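Local coordinates for protein peptide synthetase NRPS type II-PCP (Streptomyces verticillus, PDB 4NEO) that is a small helical peptidyl carrier protein of the phosphopantetheine-attachment family, a free-standing (type II) component of nonribosomal peptide synthetase systems, at residues 74-77 against 78-82. Sequence-based numbering, arbitrary orientation. Where two conformers were deposited one is given.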
loop_
_atom_site.group_PDB
_atom_site.type_symbol
_atom_site.label_atom_id
_atom_site.label_comp_id
_atom_site.label_asym_id
_atom_site.label_seq_id
_atom_site.Cartn_x
_atom_site.Cartn_y
_atom_site.Cartn_z
ATOM N N ARG A 74 -5.283 6.209 2.156
ATOM C CA ARG A 74 -5.892 5.491 3.267
ATOM C C ARG A 74 -6.367 4.065 2.989
ATOM O O ARG A 74 -6.877 3.439 3.902
ATOM C CB ARG A 74 -7.066 6.281 3.861
ATOM C CG ARG A 74 -6.812 7.763 4.018
ATOM C CD ARG A 74 -7.413 8.316 5.264
ATOM N NE ARG A 74 -6.420 8.435 6.344
ATOM C CZ ARG A 74 -6.550 7.921 7.571
ATOM N NH1 ARG A 74 -7.623 7.184 7.882
ATOM N NH2 ARG A 74 -5.604 8.136 8.500
ATOM N N THR A 75 -6.286 3.562 1.759
ATOM C CA THR A 75 -6.566 2.154 1.483
ATOM C C THR A 75 -5.359 1.546 0.797
ATOM O O THR A 75 -4.491 2.267 0.239
ATOM C CB THR A 75 -7.806 1.927 0.643
ATOM O OG1 THR A 75 -7.612 2.453 -0.685
ATOM C CG2 THR A 75 -9.027 2.578 1.313
ATOM N N VAL A 76 -5.278 0.223 0.842
ATOM C CA VAL A 76 -4.224 -0.467 0.140
ATOM C C VAL A 76 -4.347 -0.194 -1.370
ATOM O O VAL A 76 -3.330 0.065 -2.024
ATOM C CB VAL A 76 -4.318 -1.981 0.367
ATOM C CG1 VAL A 76 -3.558 -2.761 -0.700
ATOM C CG2 VAL A 76 -3.888 -2.373 1.786
ATOM N N ALA A 77 -5.564 -0.313 -1.933
ATOM C CA ALA A 77 -5.746 -0.054 -3.402
ATOM C C ALA A 77 -5.376 1.396 -3.816
ATOM O O ALA A 77 -4.794 1.612 -4.877
ATOM C CB ALA A 77 -7.155 -0.357 -3.846
ATOM N N GLY A 78 -5.763 2.355 -2.981
ATOM C CA GLY A 78 -5.476 3.767 -3.183
ATOM C C GLY A 78 -3.983 3.997 -3.168
ATOM O O GLY A 78 -3.456 4.630 -4.061
HETATM N N MSE A 79 -3.304 3.432 -2.171
HETATM C CA MSE A 79 -1.867 3.579 -2.036
HETATM C C MSE A 79 -1.166 2.966 -3.196
HETATM O O MSE A 79 -0.199 3.541 -3.727
HETATM C CB MSE A 79 -1.389 3.027 -0.707
HETATM C CG MSE A 79 0.131 3.176 -0.523
HETATM SE SE MSE A 79 0.596 2.574 1.320
HETATM C CE MSE A 79 2.363 3.353 1.269
ATOM N N THR A 80 -1.629 1.786 -3.594
ATOM C CA THR A 80 -1.076 1.066 -4.734
ATOM C C THR A 80 -1.114 1.937 -5.985
ATOM O O THR A 80 -0.124 2.075 -6.722
ATOM C CB THR A 80 -1.845 -0.260 -4.965
ATOM O OG1 THR A 80 -1.623 -1.101 -3.827
ATOM C CG2 THR A 80 -1.321 -0.978 -6.204
ATOM N N ASP A 81 -2.271 2.513 -6.233
ATOM C CA ASP A 81 -2.465 3.345 -7.405
ATOM C C ASP A 81 -1.569 4.550 -7.354
ATOM O O ASP A 81 -1.018 4.904 -8.380
ATOM C CB ASP A 81 -3.931 3.782 -7.568
ATOM C CG ASP A 81 -4.816 2.664 -8.200
ATOM O OD1 ASP A 81 -4.365 1.503 -8.389
ATOM O OD2 ASP A 81 -5.986 2.943 -8.515
ATOM N N HIS A 82 -1.405 5.174 -6.183
ATOM C CA HIS A 82 -0.598 6.408 -5.997
ATOM C C HIS A 82 0.902 6.098 -6.091
ATOM O O HIS A 82 1.728 6.977 -6.394
ATOM C CB HIS A 82 -0.862 6.977 -4.589
ATOM C CG HIS A 82 -1.283 8.429 -4.516
ATOM N ND1 HIS A 82 -2.173 9.013 -5.391
ATOM C CD2 HIS A 82 -1.026 9.371 -3.570
ATOM C CE1 HIS A 82 -2.397 10.266 -5.028
ATOM N NE2 HIS A 82 -1.711 10.508 -3.924
#
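Val76 O, at the edge of its flat peptide group, is approached from opposite sides of the carbonyl plane by the hydroxyl and the amide of Thr80. The setting is an N-capped helix start, Thr75 serving as N-cap to the last helix, 76-86, of this helical carrier-protein fold. Thr80 OG1 donates to Val76 O at 2.7 Å from 38° out of the carbonyl plane, whereas Thr80 N reaches Val76 O at 2.9 Å with a smaller tilt. Two donors therefore grip one buried carbonyl. The threonine can do this because OG1 lies anti to its own carbonyl carbon, which leans it back along the helix; there it also meets Val76 CG1, the two side chains crossing at a slant, at 4.0 Å.

The cap itself rests on Thr75 OG1, which accepts from Gly78 N at 2.9 Å with an N-H...O angle of 153°. A chi1 of 66° sets OG1 between the backbone N and carbonyl carbon of Thr75, facing the first turn, so an amide with no preceding helical carbonyl to bond is satisfied. Regular i to i+4 bonding starts at once: Met79 N donates to Thr75 O at 2.9 Å, and Asp81 N to Ala77 O at 3.0 Å. Just before the cap, Arg74, the first residue past helix 67-73 to leave helical angles, has positive phi.

Towards the rest of the fold, Val76 packs on Trp25 and Thr80 on Ile21 of helix 7-28, while the extended selenomethionine Met79 runs to Val69 and Leu70 of helix 67-73. Helix 76-86 therefore packs against both helices. Asp81 OD1 forms a salt bridge with Arg14 of helix 7-28, and Asp81 CG lies 3.5 Å from Ala77 O.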